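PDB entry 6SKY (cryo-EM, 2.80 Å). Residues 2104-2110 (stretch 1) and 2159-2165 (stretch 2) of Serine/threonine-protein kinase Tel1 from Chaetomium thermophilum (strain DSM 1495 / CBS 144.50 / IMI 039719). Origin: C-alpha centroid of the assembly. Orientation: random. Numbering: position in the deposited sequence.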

ATOM      1  N   GLU A2104      25.856 -27.901  26.691  1.00 59.21           N
ATOM      2  CA  GLU A2104      25.640 -28.273  25.301  1.00 59.21           C
ATOM      3  C   GLU A2104      24.392 -27.613  24.737  1.00 59.21           C
ATOM      4  O   GLU A2104      24.360 -27.246  23.556  1.00 59.21           O
ATOM      5  CB  GLU A2104      25.552 -29.788  25.190  1.00 59.21           C
ATOM      6  CG  GLU A2104      26.497 -30.490  26.130  1.00 59.21           C
ATOM      7  CD  GLU A2104      27.041 -31.766  25.552  1.00 59.21           C
ATOM      8  OE1 GLU A2104      26.625 -32.136  24.437  1.00 59.21           O
ATOM      9  OE2 GLU A2104      27.893 -32.399  26.211  1.00 59.21           O
ATOM     10  N   LEU A2105      23.371 -27.427  25.570  1.00 47.46           N
ATOM     11  CA  LEU A2105      22.177 -26.720  25.130  1.00 47.46           C
ATOM     12  C   LEU A2105      22.492 -25.269  24.794  1.00 47.46           C
ATOM     13  O   LEU A2105      22.052 -24.745  23.760  1.00 47.46           O
ATOM     14  CB  LEU A2105      21.118 -26.809  26.220  1.00 47.46           C
ATOM     15  CG  LEU A2105      19.660 -26.749  25.807  1.00 47.46           C
ATOM     16  CD1 LEU A2105      19.413 -27.685  24.656  1.00 47.46           C
ATOM     17  CD2 LEU A2105      18.819 -27.127  26.993  1.00 47.46           C
ATOM     18  N   GLN A2106      23.269 -24.606  25.649  1.00 48.85           N
ATOM     19  CA  GLN A2106      23.634 -23.227  25.362  1.00 48.85           C
ATOM     20  C   GLN A2106      24.530 -23.125  24.136  1.00 48.85           C
ATOM     21  O   GLN A2106      24.435 -22.151  23.378  1.00 48.85           O
ATOM     22  CB  GLN A2106      24.312 -22.602  26.570  1.00 48.85           C
ATOM     23  CG  GLN A2106      23.544 -22.790  27.859  1.00 48.85           C
ATOM     24  CD  GLN A2106      22.111 -22.318  27.765  1.00 48.85           C
ATOM     25  OE1 GLN A2106      21.816 -21.314  27.120  1.00 48.85           O
ATOM     26  NE2 GLN A2106      21.206 -23.045  28.411  1.00 48.85           N
ATOM     27  N   CYS A2107      25.387 -24.120  23.907  1.00 49.16           N
ATOM     28  CA  CYS A2107      26.207 -24.094  22.702  1.00 49.16           C
ATOM     29  C   CYS A2107      25.360 -24.274  21.449  1.00 49.16           C
ATOM     30  O   CYS A2107      25.624 -23.641  20.419  1.00 49.16           O
ATOM     31  CB  CYS A2107      27.294 -25.158  22.787  1.00 49.16           C
ATOM     32  SG  CYS A2107      28.684 -24.692  23.847  1.00 49.16           S
ATOM     33  N   THR A2108      24.328 -25.115  21.515  1.00 41.78           N
ATOM     34  CA  THR A2108      23.422 -25.251  20.378  1.00 41.78           C
ATOM     35  C   THR A2108      22.689 -23.944  20.092  1.00 41.78           C
ATOM     36  O   THR A2108      22.527 -23.548  18.930  1.00 41.78           O
ATOM     37  CB  THR A2108      22.432 -26.379  20.641  1.00 41.78           C
ATOM     38  OG1 THR A2108      23.091 -27.422  21.363  1.00 41.78           O
ATOM     39  CG2 THR A2108      21.917 -26.947  19.334  1.00 41.78           C
ATOM     40  N   LEU A2109      22.258 -23.247  21.142  1.00 37.00           N
ATOM     41  CA  LEU A2109      21.597 -21.962  20.942  1.00 37.00           C
ATOM     42  C   LEU A2109      22.538 -20.933  20.310  1.00 37.00           C
ATOM     43  O   LEU A2109      22.145 -20.178  19.407  1.00 37.00           O
ATOM     44  CB  LEU A2109      21.050 -21.466  22.275  1.00 37.00           C
ATOM     45  CG  LEU A2109      19.858 -20.517  22.268  1.00 37.00           C
ATOM     46  CD1 LEU A2109      18.705 -21.121  21.512  1.00 37.00           C
ATOM     47  CD2 LEU A2109      19.458 -20.224  23.685  1.00 37.00           C
ATOM     48  N   ALA A2110      23.793 -20.894  20.758  1.00 38.09           N
ATOM     49  CA  ALA A2110      24.751 -19.972  20.153  1.00 38.09           C
ATOM     50  C   ALA A2110      25.026 -20.318  18.693  1.00 38.09           C
ATOM     51  O   ALA A2110      25.241 -19.418  17.860  1.00 38.09           O
ATOM     52  CB  ALA A2110      26.046 -19.972  20.955  1.00 38.09           C
ATOM     53  N   LEU A2159      12.233 -23.232  27.657  1.00 29.67           N
ATOM     54  CA  LEU A2159      12.961 -21.983  27.516  1.00 29.67           C
ATOM     55  C   LEU A2159      13.758 -21.951  26.223  1.00 29.67           C
ATOM     56  O   LEU A2159      13.814 -20.918  25.543  1.00 29.67           O
ATOM     57  CB  LEU A2159      13.872 -21.792  28.719  1.00 29.67           C
ATOM     58  CG  LEU A2159      14.416 -20.393  28.921  1.00 29.67           C
ATOM     59  CD1 LEU A2159      13.279 -19.419  28.903  1.00 29.67           C
ATOM     60  CD2 LEU A2159      15.138 -20.337  30.233  1.00 29.67           C
ATOM     61  N   VAL A2160      14.372 -23.075  25.852  1.00 26.52           N
ATOM     62  CA  VAL A2160      15.163 -23.084  24.629  1.00 26.52           C
ATOM     63  C   VAL A2160      14.260 -23.011  23.406  1.00 26.52           C
ATOM     64  O   VAL A2160      14.625 -22.394  22.396  1.00 26.52           O
ATOM     65  CB  VAL A2160      16.094 -24.309  24.606  1.00 26.52           C
ATOM     66  CG1 VAL A2160      15.590 -25.370  23.676  1.00 26.52           C
ATOM     67  CG2 VAL A2160      17.478 -23.891  24.204  1.00 26.52           C
ATOM     68  N   GLN A2161      13.057 -23.582  23.482  1.00 24.49           N
ATOM     69  CA  GLN A2161      12.112 -23.442  22.382  1.00 24.49           C
ATOM     70  C   GLN A2161      11.689 -21.994  22.200  1.00 24.49           C
ATOM     71  O   GLN A2161      11.616 -21.491  21.073  1.00 24.49           O
ATOM     72  CB  GLN A2161      10.894 -24.315  22.634  1.00 24.49           C
ATOM     73  CG  GLN A2161       9.839 -24.199  21.583  1.00 24.49           C
ATOM     74  CD  GLN A2161       8.551 -24.822  22.008  1.00 24.49           C
ATOM     75  OE1 GLN A2161       8.399 -25.233  23.146  1.00 24.49           O
ATOM     76  NE2 GLN A2161       7.606 -24.894  21.098  1.00 24.49           N
ATOM     77  N   ILE A2162      11.408 -21.308  23.305  1.00 25.37           N
ATOM     78  CA  ILE A2162      11.022 -19.903  23.241  1.00 25.37           C
ATOM     79  C   ILE A2162      12.132 -19.071  22.619  1.00 25.37           C
ATOM     80  O   ILE A2162      11.888 -18.231  21.746  1.00 25.37           O
ATOM     81  CB  ILE A2162      10.650 -19.397  24.643  1.00 25.37           C
ATOM     82  CG1 ILE A2162       9.334 -20.021  25.079  1.00 25.37           C
ATOM     83  CG2 ILE A2162      10.551 -17.900  24.663  1.00 25.37           C
ATOM     84  CD1 ILE A2162       9.024 -19.787  26.498  1.00 25.37           C
ATOM     85  N   ARG A2163      13.369 -19.289  23.059  1.00 26.99           N
ATOM     86  CA  ARG A2163      14.479 -18.513  22.519  1.00 26.99           C
ATOM     87  C   ARG A2163      14.676 -18.759  21.027  1.00 26.99           C
ATOM     88  O   ARG A2163      14.925 -17.815  20.264  1.00 26.99           O
ATOM     89  CB  ARG A2163      15.752 -18.833  23.283  1.00 26.99           C
ATOM     90  CG  ARG A2163      15.707 -18.428  24.719  1.00 26.99           C
ATOM     91  CD  ARG A2163      17.064 -17.969  25.145  1.00 26.99           C
ATOM     92  NE  ARG A2163      17.134 -17.697  26.571  1.00 26.99           N
ATOM     93  CZ  ARG A2163      17.601 -18.556  27.468  1.00 26.99           C
ATOM     94  NH1 ARG A2163      17.631 -18.222  28.750  1.00 26.99           N
ATOM     95  NH2 ARG A2163      18.039 -19.746  27.085  1.00 26.99           N
ATOM     96  N   GLY A2164      14.584 -20.015  20.590  1.00 22.74           N
ATOM     97  CA  GLY A2164      14.686 -20.293  19.168  1.00 22.74           C
ATOM     98  C   GLY A2164      13.603 -19.606  18.362  1.00 22.74           C
ATOM     99  O   GLY A2164      13.858 -19.095  17.267  1.00 22.74           O
ATOM    100  N   MET A2165      12.384 -19.568  18.896  1.00 25.79           N
ATOM    101  CA  MET A2165      11.299 -18.891  18.193  1.00 25.79           C
ATOM    102  C   MET A2165      11.543 -17.392  18.085  1.00 25.79           C
ATOM    103  O   MET A2165      11.279 -16.791  17.038  1.00 25.79           O
ATOM    104  CB  MET A2165       9.979 -19.159  18.895  1.00 25.79           C
ATOM    105  CG  MET A2165       9.274 -20.407  18.444  1.00 25.79           C
ATOM    106  SD  MET A2165       7.883 -20.801  19.510  1.00 25.79           S
ATOM    107  CE  MET A2165       6.706 -21.373  18.305  1.00 25.79           C
TER

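Two helical segments of the Tel1 kinase chain run side by side in the same direction, their axes inclined by only 9° and 11.1 Å apart at closest approach. That spacing is wide for a helix pair, so side chains must span the gap, and the contact is correspondingly modest: 245 Å² buried in total, with no hydrogen bond crossing it. Packing of carbon against carbon does most of the work.

Leu2109 is the centre of the design, covering more surface than any other residue here. Its CA-to-CB bond points toward the second helix, and with chi1 t and chi2 p both methyls of Leu2109 lie against Val2160 and Arg2163. Leu2109 CD1 is 4.1 Å from Val2160 CG2 and 4.4 Å from Gly2164 N, and Leu2109 CD2 is 3.6 Å from Arg2163 CD. One branched side chain thus touches three residues of the facing helix. The CA atoms of Leu2109 and Gly2164 are 7.3 Å apart, and the glycine adds a small patch of backbone to the contact.

Val2160 answers from the other helix. Its CA-to-CB bond also points toward the first helix, and CG2 of Val2160 sits between two leucines one helical turn apart, 3.9 Å from CG of Leu2105 and 4.1 Å from CD1 of Leu2109. The i to i+4 spacing puts both leucines on the same face of their helix, and they share the t, p rotamer. A compact beta-branched residue fills this place with a short reach; its chi1 of 104° falls between the usual wells. All three of these aliphatic residues are buried, as befits side chains with no polar group to satisfy.

Arg2163 closes the contact at a more exposed margin. Its CA-to-CB bond points toward the first helix, with chi1 m, and its aliphatic stem serves as a hydrophobic surface for Leu2109, while the long chain carries the charge onward to where Gln2106 lies. Gln2106 leaves its helix sideways, but its end comes nearer: OE1 of Gln2106 stands 4.1 Å from NH2 of Arg2163, too far for a hydrogen bond, a polar neighbour rather than a clasp.

Within each helix, backbone i to i+4 hydrogen bonds, such as Leu2109 N to Leu2105 O at 3.0 Å, keep the contacting residues in phase. The rule to read here is economical: leucines a turn apart, a valine between them, a glycine contributing a little backbone surface, and an arginine whose stem packs while its head stays polar.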